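Local coordinates for Alpha/beta hydrolase fold-3 domain protein (Sulfolobus islandicus, PDB 5LK6) that probably hydrolyses carboxylic ester bonds, as a thermostable esterase or lipase of the alpha/beta hydrolase fold, at residues 63-68 against 96-101; 92-97 against 103-108; 131-136 against 143-148; 170-175 against 298-303; 274-277 against 282-285. All blocks are in the same frame, centred on the assembly; numbering follows the deposited sequence.

Contact 1 of 5, residues 63-68 against 96-101; sequences YLPKAN and AITNAC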
# COMPACT_ATOMS: atom_id res chain seq x y z
N TYR A 63 -22.24 -0.65 -10.49
CA TYR A 63 -22.39 -0.92 -9.07
C TYR A 63 -22.47 0.43 -8.34
O TYR A 63 -21.59 1.32 -8.53
CB TYR A 63 -21.19 -1.69 -8.54
CG TYR A 63 -20.86 -2.96 -9.27
CD1 TYR A 63 -20.12 -2.95 -10.47
CD2 TYR A 63 -21.20 -4.17 -8.73
CE1 TYR A 63 -19.76 -4.14 -11.11
CE2 TYR A 63 -20.88 -5.35 -9.37
CZ TYR A 63 -20.16 -5.35 -10.55
OH TYR A 63 -19.85 -6.57 -11.13
N LEU A 64 -23.52 0.60 -7.54
CA LEU A 64 -23.59 1.78 -6.65
C LEU A 64 -23.26 1.29 -5.26
O LEU A 64 -23.50 0.13 -4.94
CB LEU A 64 -24.96 2.43 -6.64
CG LEU A 64 -25.65 2.89 -7.93
CD1 LEU A 64 -27.05 3.34 -7.50
CD2 LEU A 64 -24.95 4.01 -8.72
N PRO A 65 -22.68 2.16 -4.45
CA PRO A 65 -22.50 1.81 -3.04
C PRO A 65 -23.78 2.08 -2.22
O PRO A 65 -24.78 2.65 -2.72
CB PRO A 65 -21.38 2.72 -2.61
CG PRO A 65 -21.56 3.94 -3.48
CD PRO A 65 -22.21 3.51 -4.76
N LYS A 66 -23.72 1.63 -0.96
CA LYS A 66 -24.80 1.83 0.01
C LYS A 66 -24.89 3.29 0.39
O LYS A 66 -25.96 3.84 0.38
CB LYS A 66 -24.62 0.93 1.22
CG LYS A 66 -25.12 -0.45 0.88
CD LYS A 66 -25.07 -1.45 2.00
CE LYS A 66 -26.16 -2.49 1.77
NZ LYS A 66 -25.83 -3.83 2.35
N ALA A 67 -23.75 3.90 0.66
CA ALA A 67 -23.61 5.36 0.75
C ALA A 67 -24.47 6.16 -0.26
O ALA A 67 -24.73 5.72 -1.38
CB ALA A 67 -22.13 5.76 0.61
N ASN A 68 -24.91 7.34 0.19
CA ASN A 68 -25.72 8.25 -0.60
C ASN A 68 -24.77 8.96 -1.49
O ASN A 68 -23.60 9.14 -1.13
CB ASN A 68 -26.40 9.35 0.26
CG ASN A 68 -27.35 8.79 1.33
OD1 ASN A 68 -28.41 8.23 1.01
ND2 ASN A 68 -26.95 8.94 2.60
N ALA A 96 -16.16 -5.47 -4.27
CA ALA A 96 -15.25 -5.16 -3.18
C ALA A 96 -14.61 -3.80 -3.34
O ALA A 96 -14.44 -3.08 -2.36
CB ALA A 96 -14.19 -6.23 -3.04
N ILE A 97 -14.25 -3.44 -4.56
CA ILE A 97 -13.77 -2.07 -4.78
C ILE A 97 -14.87 -1.04 -4.47
O ILE A 97 -14.61 -0.04 -3.80
CB ILE A 97 -13.25 -1.93 -6.20
CG1 ILE A 97 -11.98 -2.75 -6.29
CG2 ILE A 97 -13.03 -0.48 -6.58
CD1 ILE A 97 -11.52 -2.95 -7.69
N THR A 98 -16.09 -1.33 -4.93
CA THR A 98 -17.25 -0.46 -4.76
C THR A 98 -17.45 -0.13 -3.29
O THR A 98 -17.47 1.04 -2.92
CB THR A 98 -18.53 -1.08 -5.37
OG1 THR A 98 -18.28 -1.38 -6.74
CG2 THR A 98 -19.71 -0.07 -5.35
N ASN A 99 -17.59 -1.16 -2.48
CA ASN A 99 -17.77 -1.01 -1.06
C ASN A 99 -16.54 -0.35 -0.37
O ASN A 99 -16.74 0.40 0.55
CB ASN A 99 -18.19 -2.36 -0.45
CG ASN A 99 -17.90 -2.46 1.01
OD1 ASN A 99 -16.76 -2.66 1.43
ND2 ASN A 99 -18.92 -2.31 1.80
N ALA A 100 -15.33 -0.55 -0.87
CA ALA A 100 -14.14 0.18 -0.39
C ALA A 100 -13.99 1.64 -0.85
O ALA A 100 -13.37 2.42 -0.13
CB ALA A 100 -12.84 -0.56 -0.72
N CYS A 101 -14.49 2.00 -2.03
CA CYS A 101 -14.31 3.35 -2.54
C CYS A 101 -15.53 4.27 -2.28
O CYS A 101 -15.44 5.51 -2.49
CB CYS A 101 -13.99 3.32 -4.06
SG CYS A 101 -15.39 2.88 -5.14

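Contact 2 of 5, residues 92-97 against 103-108; sequences PLCRAI and CVVVSV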
# COMPACT_ATOMS: atom_id res chain seq x y z
N PRO A 92 -17.07 -10.26 -8.05
CA PRO A 92 -16.59 -10.14 -6.68
C PRO A 92 -15.57 -9.02 -6.41
O PRO A 92 -15.68 -8.29 -5.41
CB PRO A 92 -15.98 -11.51 -6.40
CG PRO A 92 -16.75 -12.44 -7.26
CD PRO A 92 -16.98 -11.64 -8.53
N LEU A 93 -14.60 -8.87 -7.29
CA LEU A 93 -13.63 -7.81 -7.09
C LEU A 93 -14.27 -6.42 -7.22
O LEU A 93 -13.93 -5.52 -6.47
CB LEU A 93 -12.49 -7.98 -8.10
CG LEU A 93 -11.41 -6.92 -8.13
CD1 LEU A 93 -10.70 -6.79 -6.80
CD2 LEU A 93 -10.42 -7.29 -9.22
N CYS A 94 -15.15 -6.26 -8.20
CA CYS A 94 -15.68 -4.94 -8.50
C CYS A 94 -16.58 -4.54 -7.38
O CYS A 94 -16.59 -3.39 -7.00
CB CYS A 94 -16.44 -4.90 -9.81
SG CYS A 94 -15.34 -4.80 -11.24
N ARG A 95 -17.31 -5.51 -6.84
CA ARG A 95 -18.13 -5.27 -5.64
C ARG A 95 -17.29 -4.80 -4.49
O ARG A 95 -17.67 -3.87 -3.84
CB ARG A 95 -18.89 -6.53 -5.21
CG ARG A 95 -20.14 -6.79 -6.03
CD ARG A 95 -20.66 -8.20 -5.74
NE ARG A 95 -21.93 -8.39 -6.43
CZ ARG A 95 -23.11 -7.91 -6.03
NH1 ARG A 95 -23.27 -7.24 -4.89
NH2 ARG A 95 -24.16 -8.12 -6.80
N ALA A 96 -16.16 -5.47 -4.27
CA ALA A 96 -15.25 -5.16 -3.18
C ALA A 96 -14.61 -3.80 -3.34
O ALA A 96 -14.44 -3.08 -2.36
CB ALA A 96 -14.19 -6.23 -3.04
N ILE A 97 -14.25 -3.44 -4.56
CA ILE A 97 -13.77 -2.07 -4.78
C ILE A 97 -14.87 -1.04 -4.47
O ILE A 97 -14.61 -0.04 -3.80
CB ILE A 97 -13.25 -1.93 -6.20
CG1 ILE A 97 -11.98 -2.75 -6.29
CG2 ILE A 97 -13.03 -0.48 -6.58
CD1 ILE A 97 -11.52 -2.95 -7.69
N CYS A 103 -17.96 4.61 -4.17
CA CYS A 103 -18.06 5.26 -5.45
C CYS A 103 -18.80 4.34 -6.42
O CYS A 103 -19.05 3.15 -6.12
CB CYS A 103 -16.66 5.71 -5.93
SG CYS A 103 -15.62 4.40 -6.61
N VAL A 104 -19.17 4.91 -7.56
CA VAL A 104 -19.86 4.12 -8.56
C VAL A 104 -18.78 3.42 -9.36
O VAL A 104 -17.85 4.07 -9.85
CB VAL A 104 -20.68 5.00 -9.51
CG1 VAL A 104 -21.27 4.14 -10.65
CG2 VAL A 104 -21.75 5.71 -8.75
N VAL A 105 -18.90 2.11 -9.47
CA VAL A 105 -18.01 1.34 -10.36
C VAL A 105 -18.78 0.92 -11.63
O VAL A 105 -19.87 0.35 -11.54
CB VAL A 105 -17.40 0.12 -9.64
CG1 VAL A 105 -16.55 -0.71 -10.62
CG2 VAL A 105 -16.52 0.60 -8.48
N VAL A 106 -18.21 1.24 -12.79
CA VAL A 106 -18.68 0.79 -14.09
C VAL A 106 -17.62 -0.20 -14.69
O VAL A 106 -16.61 0.22 -15.26
CB VAL A 106 -18.87 2.02 -15.00
CG1 VAL A 106 -19.43 1.65 -16.37
CG2 VAL A 106 -19.78 2.99 -14.34
N SER A 107 -17.88 -1.49 -14.52
CA SER A 107 -17.10 -2.60 -15.07
C SER A 107 -17.45 -2.79 -16.56
O SER A 107 -18.58 -3.16 -16.91
CB SER A 107 -17.44 -3.84 -14.25
OG SER A 107 -16.71 -4.95 -14.68
N VAL A 108 -16.51 -2.49 -17.46
CA VAL A 108 -16.74 -2.53 -18.91
C VAL A 108 -16.44 -3.93 -19.51
O VAL A 108 -15.35 -4.43 -19.30
CB VAL A 108 -15.89 -1.47 -19.59
CG1 VAL A 108 -16.12 -1.46 -21.08
CG2 VAL A 108 -16.20 -0.07 -19.03

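Contact 3 of 5, residues 131-136 against 143-148; sequences WVYNNL and MGVAIA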
# COMPACT_ATOMS: atom_id res chain seq x y z
N TRP A 131 -18.15 8.08 -22.91
CA TRP A 131 -19.57 8.14 -22.75
C TRP A 131 -19.99 8.32 -21.30
O TRP A 131 -20.88 9.13 -21.03
CB TRP A 131 -20.21 6.88 -23.30
CG TRP A 131 -21.67 6.87 -23.26
CD1 TRP A 131 -22.53 7.35 -24.25
CD2 TRP A 131 -22.50 6.34 -22.21
NE1 TRP A 131 -23.84 7.13 -23.86
CE2 TRP A 131 -23.86 6.51 -22.63
CE3 TRP A 131 -22.24 5.71 -20.99
CZ2 TRP A 131 -24.96 6.08 -21.86
CZ3 TRP A 131 -23.34 5.29 -20.19
CH2 TRP A 131 -24.69 5.49 -20.65
N VAL A 132 -19.38 7.55 -20.38
CA VAL A 132 -19.70 7.68 -18.96
C VAL A 132 -19.42 9.13 -18.47
O VAL A 132 -20.20 9.72 -17.75
CB VAL A 132 -18.96 6.63 -18.11
CG1 VAL A 132 -19.00 6.96 -16.61
CG2 VAL A 132 -19.53 5.24 -18.37
N TYR A 133 -18.31 9.69 -18.91
CA TYR A 133 -17.92 11.04 -18.59
C TYR A 133 -18.91 12.11 -19.08
O TYR A 133 -19.01 13.14 -18.45
CB TYR A 133 -16.56 11.27 -19.21
CG TYR A 133 -15.94 12.63 -19.02
CD1 TYR A 133 -15.17 12.89 -17.93
CD2 TYR A 133 -16.11 13.65 -19.96
CE1 TYR A 133 -14.57 14.12 -17.76
CE2 TYR A 133 -15.52 14.88 -19.80
CZ TYR A 133 -14.76 15.11 -18.70
OH TYR A 133 -14.13 16.29 -18.51
N ASN A 134 -19.60 11.86 -20.20
CA ASN A 134 -20.59 12.79 -20.79
C ASN A 134 -21.99 12.50 -20.33
O ASN A 134 -22.89 13.03 -20.88
CB ASN A 134 -20.58 12.68 -22.32
CG ASN A 134 -19.33 13.23 -22.92
OD1 ASN A 134 -18.76 14.22 -22.45
ND2 ASN A 134 -18.88 12.62 -23.97
N ASN A 135 -22.17 11.63 -19.35
CA ASN A 135 -23.46 11.25 -18.89
C ASN A 135 -23.39 10.99 -17.38
O ASN A 135 -24.02 10.04 -16.87
CB ASN A 135 -23.90 10.00 -19.64
CG ASN A 135 -24.28 10.29 -21.09
OD1 ASN A 135 -25.36 10.82 -21.34
ND2 ASN A 135 -23.38 9.93 -22.06
N LEU A 136 -22.67 11.85 -16.66
CA LEU A 136 -22.54 11.63 -15.21
C LEU A 136 -23.89 11.70 -14.50
O LEU A 136 -24.12 10.94 -13.56
CB LEU A 136 -21.54 12.62 -14.59
CG LEU A 136 -20.11 12.34 -15.08
CD1 LEU A 136 -19.13 13.49 -14.80
CD2 LEU A 136 -19.61 11.00 -14.52
N MET A 143 -18.71 14.20 -8.66
CA MET A 143 -17.29 14.30 -8.21
C MET A 143 -16.28 13.83 -9.27
O MET A 143 -15.08 13.92 -9.05
CB MET A 143 -17.03 13.55 -6.89
CG MET A 143 -18.14 13.55 -5.84
SD MET A 143 -18.71 15.12 -5.19
CE MET A 143 -17.24 16.18 -5.15
N GLY A 144 -16.77 13.29 -10.39
CA GLY A 144 -15.94 13.07 -11.56
C GLY A 144 -15.60 11.62 -11.81
O GLY A 144 -16.17 10.70 -11.21
N VAL A 145 -14.67 11.39 -12.72
CA VAL A 145 -14.41 10.03 -13.14
C VAL A 145 -12.93 9.70 -13.08
O VAL A 145 -12.07 10.53 -13.46
CB VAL A 145 -15.20 9.62 -14.44
CG1 VAL A 145 -15.63 10.81 -15.25
CG2 VAL A 145 -14.52 8.56 -15.30
N ALA A 146 -12.65 8.53 -12.50
CA ALA A 146 -11.33 7.94 -12.49
C ALA A 146 -11.43 6.64 -13.30
O ALA A 146 -12.54 6.16 -13.57
CB ALA A 146 -10.90 7.64 -11.06
N ILE A 147 -10.27 6.06 -13.60
CA ILE A 147 -10.17 4.84 -14.38
C ILE A 147 -9.23 3.81 -13.69
O ILE A 147 -8.27 4.19 -13.10
CB ILE A 147 -9.72 5.18 -15.83
CG1 ILE A 147 -9.88 3.95 -16.74
CG2 ILE A 147 -8.32 5.74 -15.87
CD1 ILE A 147 -9.76 4.26 -18.22
N ALA A 148 -9.53 2.51 -13.77
CA ALA A 148 -8.73 1.47 -13.15
C ALA A 148 -8.73 0.17 -13.93
O ALA A 148 -9.72 -0.21 -14.57
CB ALA A 148 -9.24 1.17 -11.76

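Contact 4 of 5, residues 170-175 against 298-303; sequences LKYQIL and RRTFYD. With SO4 (sulfate ion), chain F; SO4 (sulfate ion), chain H.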
# COMPACT_ATOMS: atom_id res chain seq x y z
N LEU A 170 -9.83 13.27 -16.35
CA LEU A 170 -9.92 12.13 -15.44
C LEU A 170 -9.32 12.52 -14.07
O LEU A 170 -8.31 13.20 -14.00
CB LEU A 170 -9.22 10.90 -16.07
CG LEU A 170 -9.89 10.48 -17.38
CD1 LEU A 170 -9.09 9.42 -18.13
CD2 LEU A 170 -11.34 10.04 -17.12
N LYS A 171 -9.96 12.11 -12.99
CA LYS A 171 -9.42 12.50 -11.68
C LYS A 171 -8.14 11.72 -11.37
O LYS A 171 -7.23 12.27 -10.70
CB LYS A 171 -10.43 12.32 -10.53
CG LYS A 171 -11.69 13.17 -10.57
CD LYS A 171 -11.43 14.63 -10.87
CE LYS A 171 -12.55 15.53 -10.33
NZ LYS A 171 -12.13 16.95 -10.41
N TYR A 172 -8.04 10.48 -11.87
CA TYR A 172 -7.10 9.52 -11.32
C TYR A 172 -7.08 8.25 -12.17
O TYR A 172 -8.08 7.87 -12.77
CB TYR A 172 -7.52 9.18 -9.86
CG TYR A 172 -6.43 8.86 -8.89
CD1 TYR A 172 -5.75 9.87 -8.17
CD2 TYR A 172 -6.10 7.56 -8.63
CE1 TYR A 172 -4.74 9.56 -7.25
CE2 TYR A 172 -5.09 7.24 -7.73
CZ TYR A 172 -4.41 8.24 -7.05
OH TYR A 172 -3.42 7.83 -6.17
N GLN A 173 -5.92 7.61 -12.22
CA GLN A 173 -5.77 6.32 -12.84
C GLN A 173 -5.13 5.35 -11.86
O GLN A 173 -4.15 5.66 -11.22
CB GLN A 173 -4.90 6.38 -14.13
CG GLN A 173 -3.53 6.98 -13.92
CD GLN A 173 -2.70 7.10 -15.19
OE1 GLN A 173 -2.69 6.21 -16.01
NE2 GLN A 173 -1.99 8.20 -15.32
N ILE A 174 -5.68 4.14 -11.83
CA ILE A 174 -5.20 3.08 -11.01
C ILE A 174 -4.77 1.92 -11.88
O ILE A 174 -5.61 1.27 -12.50
CB ILE A 174 -6.26 2.69 -9.99
CG1 ILE A 174 -6.53 3.93 -9.14
CG2 ILE A 174 -5.78 1.53 -9.10
CD1 ILE A 174 -7.53 3.71 -8.06
N LEU A 175 -3.46 1.68 -11.91
CA LEU A 175 -2.85 0.56 -12.64
C LEU A 175 -2.40 -0.57 -11.70
O LEU A 175 -1.43 -0.45 -10.95
CB LEU A 175 -1.69 1.08 -13.41
CG LEU A 175 -1.91 1.95 -14.66
CD1 LEU A 175 -3.24 2.66 -14.77
CD2 LEU A 175 -0.74 2.90 -14.80
N ARG A 298 -11.47 7.44 -2.14
CA ARG A 298 -12.23 8.26 -1.21
C ARG A 298 -11.59 9.63 -1.00
O ARG A 298 -12.32 10.62 -1.01
CB ARG A 298 -12.41 7.58 0.13
CG ARG A 298 -13.49 6.51 0.12
CD ARG A 298 -13.78 6.04 1.52
NE ARG A 298 -14.29 4.68 1.56
CZ ARG A 298 -14.81 4.07 2.65
NH1 ARG A 298 -14.97 4.71 3.82
NH2 ARG A 298 -15.25 2.82 2.54
N ARG A 299 -10.27 9.72 -0.88
CA ARG A 299 -9.64 11.00 -0.75
C ARG A 299 -9.85 11.83 -2.02
O ARG A 299 -10.22 13.00 -1.90
CB ARG A 299 -8.16 10.95 -0.42
CG ARG A 299 -7.84 10.47 1.00
CD ARG A 299 -6.58 11.15 1.55
NE ARG A 299 -5.58 11.49 0.50
CZ ARG A 299 -4.74 10.64 -0.10
NH1 ARG A 299 -4.73 9.29 0.17
NH2 ARG A 299 -3.89 11.16 -1.02
N THR A 300 -9.65 11.27 -3.21
CA THR A 300 -9.55 12.16 -4.34
C THR A 300 -10.99 12.52 -4.77
O THR A 300 -11.17 13.58 -5.33
CB THR A 300 -8.59 11.70 -5.48
OG1 THR A 300 -9.31 11.32 -6.66
CG2 THR A 300 -7.65 10.58 -5.05
N PHE A 301 -12.00 11.73 -4.43
CA PHE A 301 -13.38 12.11 -4.74
C PHE A 301 -14.06 12.98 -3.68
O PHE A 301 -14.80 13.90 -4.02
CB PHE A 301 -14.25 10.87 -4.93
CG PHE A 301 -14.04 10.13 -6.24
CD1 PHE A 301 -13.84 10.81 -7.46
CD2 PHE A 301 -14.10 8.71 -6.26
CE1 PHE A 301 -13.70 10.11 -8.65
CE2 PHE A 301 -13.93 8.02 -7.42
CZ PHE A 301 -13.74 8.72 -8.63
N TYR A 302 -13.83 12.71 -2.40
CA TYR A 302 -14.51 13.43 -1.31
C TYR A 302 -13.58 14.26 -0.35
O TYR A 302 -13.87 14.36 0.79
CB TYR A 302 -15.37 12.39 -0.57
CG TYR A 302 -16.08 11.37 -1.49
CD1 TYR A 302 -16.93 11.80 -2.52
CD2 TYR A 302 -15.91 9.97 -1.33
CE1 TYR A 302 -17.59 10.88 -3.36
CE2 TYR A 302 -16.57 9.05 -2.19
CZ TYR A 302 -17.40 9.53 -3.21
OH TYR A 302 -18.08 8.70 -4.06
N ASP A 303 -12.50 14.87 -0.84
CA ASP A 303 -11.58 15.83 -0.10
C ASP A 303 -10.51 15.18 0.86
O ASP A 303 -10.69 14.09 1.44
CB ASP A 303 -12.33 17.02 0.61
CG ASP A 303 -12.85 18.13 -0.40
OD1 ASP A 303 -13.33 17.77 -1.50
OD2 ASP A 303 -12.79 19.37 -0.08
S SO4 F . -16.14 2.32 6.18
O1 SO4 F . -17.41 1.57 6.13
O2 SO4 F . -16.51 3.81 6.15
O3 SO4 F . -15.35 1.85 7.36
O4 SO4 F . -15.24 1.90 5.09
S SO4 H . -14.29 8.13 5.43
O1 SO4 H . -14.64 8.60 6.80
O2 SO4 H . -15.48 7.36 4.97
O3 SO4 H . -13.17 7.22 5.55
O4 SO4 H . -13.77 9.15 4.44

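Contact 5 of 5, residues 274-277 against 282-285; sequences HGFL and LIEQ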
# COMPACT_ATOMS: atom_id res chain seq x y z
N HIS A 274 1.43 -12.12 -9.51
CA HIS A 274 0.49 -11.45 -10.40
C HIS A 274 -0.93 -11.92 -10.17
O HIS A 274 -1.15 -13.05 -9.91
CB HIS A 274 0.86 -11.78 -11.84
CG HIS A 274 0.23 -10.88 -12.83
ND1 HIS A 274 0.71 -9.61 -13.10
CD2 HIS A 274 -0.85 -11.05 -13.62
CE1 HIS A 274 -0.04 -9.06 -14.03
NE2 HIS A 274 -0.99 -9.91 -14.37
N GLY A 275 -1.89 -11.03 -10.29
CA GLY A 275 -3.32 -11.40 -10.21
C GLY A 275 -3.89 -11.58 -8.81
O GLY A 275 -5.03 -11.99 -8.68
N PHE A 276 -3.11 -11.27 -7.77
CA PHE A 276 -3.50 -11.55 -6.41
C PHE A 276 -4.81 -10.88 -5.91
O PHE A 276 -5.43 -11.41 -5.01
CB PHE A 276 -2.31 -11.33 -5.41
CG PHE A 276 -1.96 -9.89 -5.11
CD1 PHE A 276 -1.19 -9.13 -5.99
CD2 PHE A 276 -2.31 -9.31 -3.90
CE1 PHE A 276 -0.86 -7.83 -5.71
CE2 PHE A 276 -1.99 -7.99 -3.61
CZ PHE A 276 -1.26 -7.24 -4.53
N LEU A 277 -5.22 -9.73 -6.46
CA LEU A 277 -6.51 -9.13 -6.09
C LEU A 277 -7.72 -10.01 -6.49
O LEU A 277 -8.72 -9.99 -5.80
CB LEU A 277 -6.70 -7.72 -6.67
CG LEU A 277 -6.01 -6.59 -5.90
CD1 LEU A 277 -4.50 -6.61 -6.11
CD2 LEU A 277 -6.61 -5.24 -6.30
N LEU A 282 -8.06 -16.08 -0.71
CA LEU A 282 -6.91 -16.95 -0.46
C LEU A 282 -5.61 -16.19 -0.19
O LEU A 282 -4.68 -16.72 0.34
CB LEU A 282 -6.68 -17.82 -1.71
CG LEU A 282 -7.36 -19.17 -1.92
CD1 LEU A 282 -8.60 -19.36 -1.05
CD2 LEU A 282 -7.65 -19.39 -3.42
N ILE A 283 -5.53 -14.95 -0.64
CA ILE A 283 -4.29 -14.17 -0.57
C ILE A 283 -4.68 -12.86 0.11
O ILE A 283 -5.09 -11.91 -0.56
CB ILE A 283 -3.73 -13.95 -2.02
CG1 ILE A 283 -3.42 -15.28 -2.67
CG2 ILE A 283 -2.47 -13.12 -2.00
CD1 ILE A 283 -2.80 -15.18 -4.06
N GLU A 284 -4.62 -12.87 1.44
CA GLU A 284 -5.04 -11.74 2.28
C GLU A 284 -4.49 -10.38 1.78
O GLU A 284 -5.17 -9.37 1.85
CB GLU A 284 -4.71 -12.05 3.81
CG GLU A 284 -4.70 -10.90 4.90
CD GLU A 284 -6.06 -10.62 5.62
OE1 GLU A 284 -7.08 -11.30 5.26
OE2 GLU A 284 -6.12 -9.72 6.56
N GLN A 285 -3.29 -10.36 1.22
CA GLN A 285 -2.70 -9.09 0.78
C GLN A 285 -3.59 -8.41 -0.26
O GLN A 285 -3.58 -7.20 -0.40
CB GLN A 285 -1.28 -9.26 0.20
CG GLN A 285 -0.17 -9.75 1.12
CD GLN A 285 -0.07 -11.24 1.17
OE1 GLN A 285 -1.04 -11.94 0.94
NE2 GLN A 285 1.09 -11.74 1.53

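Contact 1 of 5, residues 63-68 against 96-101
Thr98 of helix 91-101 sets its side chain against Tyr63, the last residue of strand 57-63, and against the loop that follows, so a flanking helix of the alpha/beta hydrolase fold is seated on the sheet beside it. Its two branches take different partners. OG1 stands 3.4 Å from CB of Tyr63 and comes at the ring obliquely, the two side chains crossing at about a right angle. CG2 goes to the backbone instead: it lies 3.8 Å from Leu64 C and 3.8 Å from Pro65 N, against the peptide that joins them. With chi1 at -56° the hydroxyl sits beside the backbone N and the methyl lies trans to that N, which splits the branches this way. The hydroxyl is hydrogen-bonded to Cys94 O one turn back, so Tyr63 meets it by van der Waals contact alone. A serine at Thr98 would lack CG2 and would probably open a gap over the Leu64-Pro65 peptide. Further out, Tyr63 is tied through its backbone to Val105, and Cys101 forms a disulfide with Cys103 just past the helix. The Tyr63 side chain starts toward Thr98 but leads away from it, and its OH is hydrogen-bonded to OD1 of Asp91.

Contact 2 of 5, residues 92-97 against 103-108
The carbonyl oxygen of Cys94 accepts the hydroxyl of Thr98, and CG2 of Val105 lies beyond it, 4.3 Å from Cys94 O. Val105 points at the helix and uses both its branches. With chi1 at 177°, CG1 lies trans to the backbone N and turns to Cys94, 4.3 Å from its CB, while CG2 also meets Ile97, whose own CG2 is 4.1 Å away. These two side chains cross at about a right angle, and Ile97 makes the touch with its short branch. One step of two residues along the strand, Ser107 takes over. Cys94 SG lies 3.7 Å from Ser107 OG and 3.8 Å from Ser107 CB, a van der Waals approach of thiol to hydroxymethyl group. The cysteine's chi1 of -80° sets SG beside its backbone N, which carries the sulfur toward Ser107. Cys94 and Ile97 both touch Tyr76 of strand 72-77 as well, so the helix rests on two neighbouring strands at once. At the turn, Cys103 is joined by its disulfide to Cys101. Helix 92-97 and strand 104-108 run nearly antiparallel, at 159°, with their axes 8.8 Å apart. This is the returning half of a beta-alpha-beta crossover, in which helix 91-101 links the parallel strands 72-77 and 104-108 of the alpha/beta hydrolase sheet.

Contact 3 of 5, residues 131-136 against 143-148
Just ahead of Val145, the residue that meets Tyr133 and Leu136, comes Gly144. Its positive phi, 107°, suits a residue without a side chain; a CB there would come up against the carbonyl O of Met143. Val145 then turns to the helix end and does the touching with one methyl. Its CG1 lies 3.4 Å from CD1 of Tyr133, near the ring plane and so at the edge, and the two side chains cross at about a right angle. The same methyl is 4.1 Å from CD2 of Leu136, in the loop beyond the helix. The OH of Tyr133 is hydrogen-bonded to Asn169 N. The loop is pinned from within: Asn135 ND2 gives Trp131 O a bond of 2.8 Å, nearly straight at 164°, from a donor tilted out of the carbonyl plane. That same ND2 stands 3.3 Å above the plane of the Trp131 ring, toward its rim. Next along the strand, Ala146 faces other neighbours, touching Leu297 and Phe301 of helix 285-302, and Ala148 reaches Leu74 and Tyr76. The helix-to-strand turn seen here belongs to a beta-alpha-beta crossover from strand 104-108 to strand 144-150, with strand 72-77 lying between them in the sheet of the three-layer alpha/beta hydrolase fold.

Contact 4 of 5, residues 170-175 against 298-303
Alongside a modest contact, in which Thr300 meets Tyr172 and Phe301 meets Lys171, the neighbouring Arg298 holds two sulfate ions at once. Its NH1 is shared: it bonds O2 of the chain F sulfate at 2.9 Å and O2 of the chain H sulfate, also at 2.9 Å, the first straighter (161° against 134°). NH2 adds a bond of 2.7 Å to O4 of the chain F ion. Both sulfurs lie in the guanidinium plane, at its edge. The ions probably come from the crystallisation liquor. Since NE is bonded to Ala100 O, a leucine in place of Arg298 would probably leave both sulfates without this grip and that carbonyl without its side-chain donor. The helix is the last of the alpha/beta hydrolase fold, 285-302, laid against the sheet where strand 173-176 begins. Thr300 CG2 lies 3.7 Å from Tyr172 CD1 and 3.8 Å from Tyr172 CE1, the two side chains crossing at about a right angle. Lys171 CG approaches CE1 of Phe301 obliquely, at 4.1 Å, and a bend at chi2 (-47°) leads the rest of the lysine away. Arg299 turns to the dimer, forming salt bridges with Asp288 and Glu284 of the second subunit.

Contact 5 of 5, residues 274-277 against 282-285
Phe276 packs against Ile283 and Gln285 in the stretch from the presumed catalytic histidine of the alpha/beta hydrolase fold to the start of helix 285-302. The apolar part is made by CB of Phe276, which lies 3.9 Å from CG2 of Ile283 and 4.1 Å from its CD1, so both branches of the isoleucine close on the root of the ring. Above the ring itself, CD1 of Leu277 stands 3.6 Å from the plane, over its centre, and the ring of Phe269 meets that of Phe276, their planes at about 45°. At the edge the partner is polar: Gln285 O approaches near the ring plane, 3.7 Å from Phe276 CE2. A chi1 of 74° holds the Phe276 ring between its own backbone N and carbonyl carbon, and from there its edge reaches Gln285. One charged pair leaves the subunit: Glu284 forms a salt bridge with Arg299 of the second subunit. Hydrogen bonds fasten the two ends. ND1 of His274 is bonded to OD2 of Asp244 and its side chain touches Ser151, a geometry consistent with a Ser-His-Asp catalytic triad. Tyr177 OH is hydrogen-bonded to Leu277 N. In Gln285 a bend at chi2 turns the amide aside, and NE2 is hydrogen-bonded to Asp4 OD2.

In the fold
Contacts 1 and 2 share helix 91-101 and touch, their centres 8 Å apart; contact 3 follows them along the chain, and its strand 144-150 lies next to strand 173-176 of contact 4, 11 Å away between centres. Contacts 2, 3 and 4 all bring helices onto the same mixed sheet. Helix 285-302 of contact 4 also touches the end of helix 91-101 in contact 1. Contact 5 sits apart, about 28 Å from contact 3 between centres and across the centre of the chain; in sequence it is nested inside the long loop that contact 4 closes. Helix 285-302 starts in contact 5, near the presumed active site, and ends in contact 4 at the sheet's flank; both contacts reach the second subunit.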